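Local atomic coordinates of zona occludens toxin N-terminal domain-containing protein (Neisseria meningitidis MC58, PDB entry 2R2A), a protein that is not functionally characterised but belongs to the zonular occludens toxin family, whose N-terminal domain, the part in this chain, has a P-loop NTPase-type fold and probably binds nucleotide. Residues 7-12 against 128-133; 18-23 against 182-187; 145-150 against 164-169; 159-164 against 175-180. One frame throughout, in Å; residues are numbered along the deposited sequence. Where two conformers were deposited one is given.

The four contacts illustrate how chemistry follows place in a fold. Contact 1 is the buried core, two parallel strands held by backbone hydrogen bonds and branched apolar side chains. Contact 2 lies at the surface, where the helix after the probable phosphate-binding loop meets an irregular segment through leucines and one lysine. Contacts 3 and 4 are partly buried and share Lys164: contact 3 rests on a histidine and weak bonds, contact 4 on a regular antiparallel ladder with a tryptophan-alanine contact. Contacts 1, 3 and 4 belong to one mixed sheet, with 145-150 between 7-12 and 159-164; Lys18 of contact 2 joins that core through Gly12 of contact 1.

Contact 1: 7-12 against 128-133; sequences ICLITG and VLTQGP
Ile10 and Leu129 lie side by side and point the same way, CB of Ile10 meeting CG of Leu129 at 4.1 Å. They are paired across two parallel strands, and their side chains share the face of the sheet on which Lys18, Met22 and Met25 of helix 18-28 pack against Ile10. The other face carries Leu9, Val128, Thr11 and Thr130. There Leu9 crosses Val128 obliquely: its CG is anti to the backbone N (chi1 172°), and the branch CD1 comes to 3.8 Å from CG2 of Val128, while CD2 turns to CB of Pro133. Thr11 and Thr130 again run alongside each other, methyl to methyl, with the two CG2 atoms 3.7 Å apart. Their hydroxyls look elsewhere, OG1 of Thr11 being bonded to His149 and OG1 of Thr130 to Gln97. Between the two faces the backbones alternate in the parallel manner: Val128 N to Cys8 O (2.9 Å), Ile10 N to Val128 O (2.9 Å) and Thr130 N to Ile10 O (3.0 Å). Beyond these the ladder frays, since Gly12 N reaches Thr130 O only weakly at 3.5 Å. The chemistry is thus that of a parallel sheet core: inner backbone groups paired by hydrogen bonds, apolar branches and methyls in contact on each face, and the chain passing through Gly12 into a probable Walker A loop.

Contact 2: 18-23 against 182-187; sequences KTLKMV and YTLDKK. With SO4 (sulfate ion), chain C.
Leu20 and Leu184 supply the apolar part of this contact. Their side chains are set at a slant to each other, with CB of Leu20 4.0 Å from CD1 of Leu184, and the second branch, CD2 of Leu184, rests on the helix backbone at 3.7 Å from Leu20 O. Tyr182 adds its ring: CE1 comes to 4.1 Å from CB of Lys21, while its hydroxyl is hydrogen-bonded to Gly17 O, just before the helix. The polar bond across the contact comes from Lys21. Its CG is anti to the backbone N (chi1 -180°), the chain bends once at chi2, and NZ then donates to Thr183 O at 3.2 Å from above the carbonyl plane, about 35° out of it. The same NZ gives a hydrogen bond to a water at 2.7 Å, and that water also accepts from Thr183 N, so Lys21 is linked to Thr183 O directly and to Thr183 N through the water. A third set consists of hydrogen bonds to a sulfate, one of them from the charged Lys18 NZ. Lys18 N and Lys18 NZ both donate to O4 of the ion, NZ at 2.8 Å, and Thr19 N donates to O3 at 3.0 Å; Gly15 N and Gly17 N complete the grip. The sulfate probably comes from the crystallisation liquor, and its position is consistent with the phosphate site of a Walker A motif. Helix 18-28 has Ile10 and Leu129 of the central strands on one side, against Lys18, and on another the segment that follows strand 178-181, which Asp185 ties further along to Ser24 and Asn28.

Contact 3: 145-150 against 164-169; sequences RKHYHI and KICADD
Atom ND1 of His147, whose ring sits against Ala167, is shared by two backbone oxygens, each held weakly: Tyr148 O at 3.3 Å, and Leu9 O on the neighbouring strand. The other nitrogen of the ring, NE2, makes another weak bond, 3.3 Å to Ala167 O and bent to 134° at the hydrogen. Together the weak contacts at the two nitrogens could limit the ring's rotation, though donating from both at once would need the doubly protonated form. CB points toward segment 164-169, and CG is anti to the backbone N (chi1 176°). There Ile165 O lies near the ring plane at its edge and stands 3.3 Å from CB of His147, while the methyl of Ala167 comes to 3.7 Å from CD2. Cys166 approaches obliquely, its SG 4.9 Å from the ring centroid. Around Arg145 the two segments exchange CA-H...O contacts: Arg145 CA to Lys164 O at 3.4 Å, and Lys164 CA to Arg145 O at 3.6 Å. Within its sheet, strand 144-152 lies between strand 7-11, to which it runs parallel, and the antiparallel strand 158-163. The ring of His147 meets that of Trp163 at about 40°. Segment 164-169 leads on from strand 158-163 past the edge of the His147 ring, and salt bridges from Asp168 to Arg141 and from Asp169 to Lys134 tie its far end.

Contact 4: 159-164 against 175-180; sequences TLLEWK and SSAFSS
Ala177 and Trp163 pack face-on: the methyl CB of Ala177 stands over one face of the indole, offset toward its rim, in a CH-pi contact 3.8 Å from the centroid of the five-membered ring. CB of Leu161 meets the same methyl at 3.8 Å, so the alanine methyl touches both a tryptophan and a leucine. Ser176 places OG near the plane of the indole at its edge; both that OG and Trp163 NE1 are hydrogen-bonded to Met173 O, a common acceptor that fixes the indole edge. Further along, Leu161 turns CD2 to 3.2 Å from OG of Ser179, and on the reverse face CB of Leu160 lies 3.8 Å from OG of Ser180. What positions these groups is an antiparallel ladder. Leu160 pairs with Ser180 through bonds in both directions (Leu160 N to Ser180 O, 2.7 Å; Ser180 N to Leu160 O, 2.9 Å), and Glu162 with Phe178 likewise, the bond from Glu162 N being the more bent, at 135°. Leu161 and Ser179 form the non-hydrogen-bonded pair between them. Within this chain, strand 178-181 is outermost on this side of the sheet, stitched to 158-163, which on its other edge bonds to 144-152. Trp163 lies against His149 and Pro170, and Leu160 against Tyr148.

Contact 1: 7-12 against 128-133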
# COMPACT_ATOMS: atom_id res chain seq x y z
N ILE A 7 2.96 -3.72 -7.29
CA ILE A 7 2.82 -2.57 -6.40
C ILE A 7 1.61 -1.74 -6.84
O ILE A 7 1.52 -1.30 -7.99
CB ILE A 7 4.06 -1.65 -6.36
CG1 ILE A 7 5.30 -2.45 -5.95
CG2 ILE A 7 3.79 -0.45 -5.38
CD1 ILE A 7 6.57 -1.61 -5.88
N CYS A 8 0.72 -1.54 -5.89
CA CYS A 8 -0.54 -0.82 -6.10
C CYS A 8 -0.51 0.44 -5.24
O CYS A 8 -0.21 0.38 -4.03
CB CYS A 8 -1.70 -1.72 -5.68
SG CYS A 8 -3.32 -0.88 -5.75
N LEU A 9 -0.88 1.56 -5.86
CA LEU A 9 -0.95 2.86 -5.18
C LEU A 9 -2.42 3.31 -4.98
O LEU A 9 -3.23 3.23 -5.93
CB LEU A 9 -0.18 3.89 -5.99
CG LEU A 9 -0.25 5.36 -5.59
CD1 LEU A 9 0.29 5.62 -4.17
CD2 LEU A 9 0.51 6.23 -6.59
N ILE A 10 -2.77 3.76 -3.78
CA ILE A 10 -4.09 4.30 -3.56
C ILE A 10 -3.90 5.73 -3.02
O ILE A 10 -3.24 5.93 -2.00
CB ILE A 10 -4.92 3.45 -2.61
CG1 ILE A 10 -5.17 2.01 -3.15
CG2 ILE A 10 -6.27 4.19 -2.40
CD1 ILE A 10 -5.59 0.99 -2.02
N THR A 11 -4.51 6.73 -3.64
CA THR A 11 -4.36 8.10 -3.19
C THR A 11 -5.72 8.77 -3.06
O THR A 11 -6.75 8.23 -3.53
CB THR A 11 -3.44 8.96 -4.15
OG1 THR A 11 -3.97 8.94 -5.50
CG2 THR A 11 -2.01 8.34 -4.14
N GLY A 12 -5.70 9.91 -2.38
CA GLY A 12 -6.93 10.68 -2.09
C GLY A 12 -6.77 11.42 -0.78
O GLY A 12 -5.91 11.09 0.04
N VAL A 128 0.51 0.85 -1.31
CA VAL A 128 0.91 2.06 -0.59
C VAL A 128 -0.24 3.06 -0.71
O VAL A 128 -0.81 3.22 -1.77
CB VAL A 128 2.22 2.70 -1.16
CG1 VAL A 128 3.47 1.93 -0.59
CG2 VAL A 128 2.21 2.73 -2.68
N LEU A 129 -0.65 3.61 0.43
CA LEU A 129 -1.72 4.60 0.47
C LEU A 129 -1.07 5.92 0.86
O LEU A 129 -0.15 5.96 1.74
CB LEU A 129 -2.75 4.22 1.55
CG LEU A 129 -3.70 3.06 1.25
CD1 LEU A 129 -2.93 1.79 1.12
CD2 LEU A 129 -4.74 2.96 2.39
N THR A 130 -1.49 7.01 0.20
CA THR A 130 -0.93 8.27 0.63
C THR A 130 -1.92 9.31 0.12
O THR A 130 -2.85 8.96 -0.63
CB THR A 130 0.54 8.51 0.09
OG1 THR A 130 1.04 9.76 0.62
CG2 THR A 130 0.56 8.61 -1.43
N GLN A 131 -1.72 10.57 0.49
CA GLN A 131 -2.63 11.60 0.11
C GLN A 131 -2.38 12.10 -1.32
O GLN A 131 -3.32 12.62 -1.96
CB GLN A 131 -2.52 12.79 1.09
CG GLN A 131 -3.06 12.36 2.44
CD GLN A 131 -2.80 13.38 3.51
OE1 GLN A 131 -3.24 14.50 3.38
NE2 GLN A 131 -2.07 12.99 4.58
N GLY A 132 -1.15 11.98 -1.81
CA GLY A 132 -0.84 12.47 -3.17
C GLY A 132 0.39 11.74 -3.66
O GLY A 132 1.33 11.50 -2.89
N PRO A 133 0.42 11.39 -4.96
CA PRO A 133 1.53 10.56 -5.42
C PRO A 133 2.91 11.25 -5.23
O PRO A 133 3.88 10.57 -4.95
CB PRO A 133 1.25 10.37 -6.94
CG PRO A 133 -0.07 10.85 -7.17
CD PRO A 133 -0.53 11.75 -6.05

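Contact 2: 18-23 against 182-187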
# COMPACT_ATOMS: atom_id res chain seq x y z
N LYS A 18 -9.80 5.85 1.71
CA LYS A 18 -8.75 5.01 1.19
C LYS A 18 -8.63 3.74 2.06
O LYS A 18 -8.54 2.64 1.52
CB LYS A 18 -7.39 5.75 1.17
CG LYS A 18 -7.26 7.00 0.27
CD LYS A 18 -5.81 7.59 0.36
CE LYS A 18 -5.40 8.04 1.80
NZ LYS A 18 -6.23 9.24 2.24
N THR A 19 -8.61 3.90 3.39
CA THR A 19 -8.46 2.73 4.24
C THR A 19 -9.65 1.78 4.10
O THR A 19 -9.47 0.57 4.02
CB THR A 19 -8.23 3.09 5.74
OG1 THR A 19 -7.01 3.83 5.85
CG2 THR A 19 -8.06 1.82 6.57
N LEU A 20 -10.87 2.31 4.07
CA LEU A 20 -12.04 1.41 3.92
C LEU A 20 -12.04 0.71 2.56
O LEU A 20 -12.39 -0.46 2.49
CB LEU A 20 -13.35 2.19 4.05
CG LEU A 20 -13.67 2.67 5.46
CD1 LEU A 20 -14.81 3.60 5.34
CD2 LEU A 20 -14.00 1.47 6.35
N LYS A 21 -11.63 1.41 1.49
CA LYS A 21 -11.45 0.71 0.21
C LYS A 21 -10.41 -0.43 0.32
O LYS A 21 -10.63 -1.54 -0.18
CB LYS A 21 -11.11 1.70 -0.91
CG LYS A 21 -10.91 1.03 -2.28
CD LYS A 21 -12.25 0.38 -2.70
CE LYS A 21 -12.17 -0.36 -4.02
NZ LYS A 21 -13.58 -0.88 -4.24
N MSE A 22 -9.29 -0.15 0.96
CA MSE A 22 -8.25 -1.18 1.18
C MSE A 22 -8.80 -2.40 1.93
O MSE A 22 -8.63 -3.54 1.48
CB MSE A 22 -7.04 -0.55 1.89
CG MSE A 22 -5.84 -1.51 2.10
SE MSE A 22 -4.95 -1.95 0.40
CE MSE A 22 -5.47 -3.87 0.18
N VAL A 23 -9.46 -2.16 3.06
CA VAL A 23 -10.09 -3.27 3.83
C VAL A 23 -11.14 -4.02 2.99
O VAL A 23 -11.23 -5.25 3.03
CB VAL A 23 -10.70 -2.75 5.16
CG1 VAL A 23 -11.35 -3.93 5.98
CG2 VAL A 23 -9.65 -1.98 6.01
N TYR A 182 -17.40 4.83 -6.51
CA TYR A 182 -16.69 4.32 -5.32
C TYR A 182 -17.61 3.32 -4.62
O TYR A 182 -18.78 3.62 -4.40
CB TYR A 182 -16.36 5.50 -4.42
CG TYR A 182 -15.75 5.15 -3.09
CD1 TYR A 182 -14.38 4.95 -2.98
CD2 TYR A 182 -16.55 5.04 -1.94
CE1 TYR A 182 -13.82 4.64 -1.75
CE2 TYR A 182 -15.99 4.73 -0.69
CZ TYR A 182 -14.62 4.51 -0.63
OH TYR A 182 -14.06 4.23 0.59
N THR A 183 -17.10 2.12 -4.32
CA THR A 183 -17.91 1.02 -3.79
C THR A 183 -17.20 0.37 -2.60
O THR A 183 -15.97 0.33 -2.56
CB THR A 183 -18.22 -0.02 -4.91
OG1 THR A 183 -19.10 0.56 -5.89
CG2 THR A 183 -18.84 -1.26 -4.37
N LEU A 184 -17.97 -0.10 -1.63
CA LEU A 184 -17.41 -0.81 -0.47
C LEU A 184 -18.13 -2.11 -0.24
O LEU A 184 -19.31 -2.25 -0.61
CB LEU A 184 -17.52 0.02 0.82
CG LEU A 184 -16.67 1.31 0.87
CD1 LEU A 184 -16.87 2.05 2.18
CD2 LEU A 184 -15.20 1.02 0.67
N ASP A 185 -17.45 -3.04 0.43
CA ASP A 185 -18.11 -4.25 0.97
C ASP A 185 -18.98 -3.80 2.13
O ASP A 185 -18.51 -3.12 3.04
CB ASP A 185 -17.05 -5.23 1.47
CG ASP A 185 -17.62 -6.62 1.77
OD1 ASP A 185 -18.50 -6.74 2.66
OD2 ASP A 185 -17.19 -7.58 1.10
N LYS A 186 -20.26 -4.16 2.13
CA LYS A 186 -21.13 -3.69 3.20
C LYS A 186 -20.75 -4.27 4.59
O LYS A 186 -21.19 -3.75 5.61
CB LYS A 186 -22.61 -3.97 2.86
CG LYS A 186 -22.94 -5.43 2.65
CD LYS A 186 -24.44 -5.67 2.39
CE LYS A 186 -24.83 -5.35 0.93
NZ LYS A 186 -26.09 -6.06 0.53
N LYS A 187 -19.92 -5.31 4.61
CA LYS A 187 -19.43 -5.86 5.89
C LYS A 187 -18.07 -5.30 6.29
O LYS A 187 -17.40 -5.85 7.17
CB LYS A 187 -19.38 -7.39 5.83
CG LYS A 187 -20.74 -7.97 5.54
CD LYS A 187 -20.79 -9.46 5.78
CE LYS A 187 -22.16 -9.97 5.40
NZ LYS A 187 -23.22 -8.95 5.70
S SO4 C . -8.98 7.88 4.44
O1 SO4 C . -8.21 8.80 5.18
O2 SO4 C . -10.38 7.99 4.68
O3 SO4 C . -8.46 6.57 4.80
O4 SO4 C . -8.74 8.16 3.02
O HOH W 1 -14.77 0.87 -5.86

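Contact 3: 145-150 against 164-169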
# COMPACT_ATOMS: atom_id res chain seq x y z
N ARG A 145 2.01 -0.51 -10.82
CA ARG A 145 1.29 -1.10 -11.97
C ARG A 145 -0.24 -1.02 -11.82
O ARG A 145 -0.98 -1.46 -12.69
CB ARG A 145 1.75 -2.54 -12.24
CG ARG A 145 3.12 -2.59 -12.92
CD ARG A 145 3.41 -4.00 -13.48
NE ARG A 145 4.83 -4.20 -13.74
CZ ARG A 145 5.38 -4.32 -14.95
NH1 ARG A 145 4.62 -4.28 -16.05
NH2 ARG A 145 6.70 -4.51 -15.05
N LYS A 146 -0.69 -0.45 -10.71
CA LYS A 146 -2.11 -0.13 -10.53
C LYS A 146 -2.23 1.09 -9.60
O LYS A 146 -1.68 1.10 -8.50
CB LYS A 146 -2.90 -1.35 -10.00
CG LYS A 146 -4.40 -1.05 -9.69
CD LYS A 146 -5.28 -2.32 -9.72
CE LYS A 146 -5.25 -3.15 -8.39
NZ LYS A 146 -6.50 -4.07 -8.15
N HIS A 147 -2.92 2.14 -10.04
CA HIS A 147 -3.08 3.34 -9.21
C HIS A 147 -4.56 3.64 -9.11
O HIS A 147 -5.21 3.75 -10.12
CB HIS A 147 -2.26 4.49 -9.83
CG HIS A 147 -2.37 5.83 -9.18
ND1 HIS A 147 -2.89 6.06 -7.92
CD2 HIS A 147 -1.91 7.03 -9.61
CE1 HIS A 147 -2.77 7.35 -7.61
NE2 HIS A 147 -2.18 7.95 -8.63
N TYR A 148 -5.12 3.63 -7.89
CA TYR A 148 -6.49 4.11 -7.68
C TYR A 148 -6.43 5.43 -6.99
O TYR A 148 -5.63 5.62 -6.05
CB TYR A 148 -7.20 3.18 -6.70
CG TYR A 148 -7.50 1.81 -7.22
CD1 TYR A 148 -8.38 1.60 -8.29
CD2 TYR A 148 -6.94 0.70 -6.61
CE1 TYR A 148 -8.69 0.27 -8.72
CE2 TYR A 148 -7.21 -0.58 -7.03
CZ TYR A 148 -8.09 -0.80 -8.09
OH TYR A 148 -8.36 -2.11 -8.47
N HIS A 149 -7.25 6.36 -7.43
CA HIS A 149 -7.35 7.63 -6.73
C HIS A 149 -8.85 7.89 -6.47
O HIS A 149 -9.70 7.71 -7.39
CB HIS A 149 -6.77 8.76 -7.60
CG HIS A 149 -6.94 10.11 -6.95
ND1 HIS A 149 -6.05 10.60 -6.01
CD2 HIS A 149 -7.90 11.06 -7.08
CE1 HIS A 149 -6.46 11.80 -5.61
NE2 HIS A 149 -7.60 12.08 -6.21
N ILE A 150 -9.19 8.28 -5.25
CA ILE A 150 -10.56 8.60 -4.91
C ILE A 150 -10.78 10.10 -5.11
O ILE A 150 -10.18 10.94 -4.42
CB ILE A 150 -10.90 8.17 -3.43
CG1 ILE A 150 -10.57 6.68 -3.24
CG2 ILE A 150 -12.39 8.50 -3.13
CD1 ILE A 150 -10.56 6.29 -1.76
N LYS A 164 -3.05 2.22 -14.99
CA LYS A 164 -2.15 1.08 -14.96
C LYS A 164 -0.72 1.51 -14.63
O LYS A 164 0.21 0.67 -14.61
CB LYS A 164 -2.16 0.36 -16.33
CG LYS A 164 -3.50 -0.22 -16.72
CD LYS A 164 -4.00 -1.21 -15.70
CE LYS A 164 -4.89 -2.27 -16.35
NZ LYS A 164 -5.76 -2.99 -15.36
N ILE A 165 -0.53 2.80 -14.40
CA ILE A 165 0.75 3.33 -13.96
C ILE A 165 0.44 4.41 -12.93
O ILE A 165 -0.72 4.75 -12.71
CB ILE A 165 1.60 3.90 -15.14
CG1 ILE A 165 0.94 5.17 -15.74
CG2 ILE A 165 1.87 2.82 -16.19
CD1 ILE A 165 1.78 5.76 -16.93
N CYS A 166 1.48 4.92 -12.26
CA CYS A 166 1.27 6.01 -11.33
C CYS A 166 0.90 7.28 -12.10
O CYS A 166 1.62 7.72 -13.01
CB CYS A 166 2.51 6.23 -10.45
SG CYS A 166 2.34 7.65 -9.37
N ALA A 167 -0.24 7.87 -11.78
CA ALA A 167 -0.64 9.14 -12.37
C ALA A 167 -0.19 10.20 -11.39
O ALA A 167 -0.82 10.40 -10.36
CB ALA A 167 -2.16 9.24 -12.58
N ASP A 168 0.88 10.92 -11.73
CA ASP A 168 1.46 11.88 -10.77
C ASP A 168 0.52 13.04 -10.38
O ASP A 168 0.68 13.62 -9.31
CB ASP A 168 2.74 12.49 -11.38
CG ASP A 168 3.91 11.53 -11.37
OD1 ASP A 168 3.91 10.54 -10.61
OD2 ASP A 168 4.84 11.74 -12.17
N ASP A 169 -0.40 13.39 -11.27
CA ASP A 169 -1.37 14.45 -11.01
C ASP A 169 -2.75 13.84 -11.28
O ASP A 169 -3.25 13.97 -12.38
CB ASP A 169 -1.14 15.66 -11.93
CG ASP A 169 0.24 16.28 -11.74
OD1 ASP A 169 0.41 17.08 -10.79
OD2 ASP A 169 1.14 15.96 -12.53

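Contact 4: 159-164 against 175-180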
# COMPACT_ATOMS: atom_id res chain seq x y z
N THR A 159 -15.78 9.13 -6.95
CA THR A 159 -15.38 8.37 -8.12
C THR A 159 -14.03 7.73 -7.85
O THR A 159 -13.08 8.39 -7.33
CB THR A 159 -15.22 9.34 -9.30
OG1 THR A 159 -16.45 10.04 -9.47
CG2 THR A 159 -14.89 8.57 -10.62
N LEU A 160 -13.92 6.44 -8.18
CA LEU A 160 -12.65 5.79 -8.16
C LEU A 160 -12.02 5.91 -9.58
O LEU A 160 -12.60 5.46 -10.54
CB LEU A 160 -12.91 4.33 -7.82
CG LEU A 160 -11.63 3.57 -7.59
CD1 LEU A 160 -11.10 4.02 -6.24
CD2 LEU A 160 -11.98 2.10 -7.61
N LEU A 161 -10.86 6.55 -9.67
CA LEU A 161 -10.10 6.68 -10.92
C LEU A 161 -9.05 5.58 -10.88
O LEU A 161 -8.39 5.35 -9.83
CB LEU A 161 -9.44 8.06 -11.00
CG LEU A 161 -10.38 9.31 -10.89
CD1 LEU A 161 -9.53 10.57 -10.97
CD2 LEU A 161 -11.37 9.31 -12.05
N GLU A 162 -8.86 4.93 -12.02
CA GLU A 162 -7.89 3.84 -12.09
C GLU A 162 -6.97 3.98 -13.31
O GLU A 162 -7.44 4.18 -14.44
CB GLU A 162 -8.60 2.49 -12.18
CG GLU A 162 -7.60 1.35 -12.10
CD GLU A 162 -8.18 -0.01 -12.42
OE1 GLU A 162 -9.42 -0.21 -12.34
OE2 GLU A 162 -7.36 -0.88 -12.74
N TRP A 163 -5.67 3.84 -13.05
CA TRP A 163 -4.67 3.80 -14.12
C TRP A 163 -3.81 2.56 -13.94
O TRP A 163 -3.80 1.97 -12.85
CB TRP A 163 -3.75 5.03 -14.08
CG TRP A 163 -4.41 6.39 -14.20
CD1 TRP A 163 -4.57 7.13 -15.33
CD2 TRP A 163 -4.89 7.19 -13.12
NE1 TRP A 163 -5.15 8.35 -15.03
CE2 TRP A 163 -5.36 8.41 -13.67
CE3 TRP A 163 -5.00 6.97 -11.73
CZ2 TRP A 163 -5.94 9.42 -12.88
CZ3 TRP A 163 -5.54 7.99 -10.92
CH2 TRP A 163 -6.01 9.20 -11.52
N LYS A 164 -3.05 2.22 -14.99
CA LYS A 164 -2.15 1.08 -14.96
C LYS A 164 -0.72 1.51 -14.63
O LYS A 164 0.21 0.67 -14.61
CB LYS A 164 -2.16 0.36 -16.33
CG LYS A 164 -3.50 -0.22 -16.72
CD LYS A 164 -4.00 -1.21 -15.70
CE LYS A 164 -4.89 -2.27 -16.35
NZ LYS A 164 -5.76 -2.99 -15.36
N SER A 175 -9.05 12.25 -17.18
CA SER A 175 -9.42 11.89 -18.54
C SER A 175 -8.72 10.65 -19.12
O SER A 175 -9.26 10.05 -20.06
CB SER A 175 -9.28 13.08 -19.50
OG SER A 175 -7.89 13.35 -19.74
N SER A 176 -7.57 10.23 -18.59
CA SER A 176 -6.95 8.99 -19.04
C SER A 176 -7.22 7.79 -18.10
O SER A 176 -6.75 6.67 -18.33
CB SER A 176 -5.45 9.15 -19.25
OG SER A 176 -4.77 9.43 -18.04
N ALA A 177 -7.99 8.04 -17.05
CA ALA A 177 -8.37 6.99 -16.07
C ALA A 177 -9.62 6.25 -16.51
O ALA A 177 -10.43 6.76 -17.30
CB ALA A 177 -8.61 7.64 -14.70
N PHE A 178 -9.81 5.06 -15.95
CA PHE A 178 -11.07 4.39 -15.99
C PHE A 178 -11.78 4.84 -14.70
O PHE A 178 -11.25 4.64 -13.61
CB PHE A 178 -10.87 2.88 -15.99
CG PHE A 178 -10.64 2.27 -17.36
CD1 PHE A 178 -9.99 3.00 -18.40
CD2 PHE A 178 -11.01 0.97 -17.61
CE1 PHE A 178 -9.78 2.41 -19.66
CE2 PHE A 178 -10.80 0.38 -18.85
CZ PHE A 178 -10.20 1.12 -19.89
N SER A 179 -12.98 5.37 -14.84
CA SER A 179 -13.72 5.94 -13.73
C SER A 179 -14.83 4.96 -13.39
O SER A 179 -15.57 4.51 -14.30
CB SER A 179 -14.39 7.25 -14.23
OG SER A 179 -13.46 8.32 -14.22
N SER A 180 -14.97 4.67 -12.09
CA SER A 180 -16.12 3.91 -11.59
C SER A 180 -16.62 4.50 -10.28
O SER A 180 -15.94 5.27 -9.59
CB SER A 180 -15.77 2.42 -11.42
OG SER A 180 -14.67 2.27 -10.54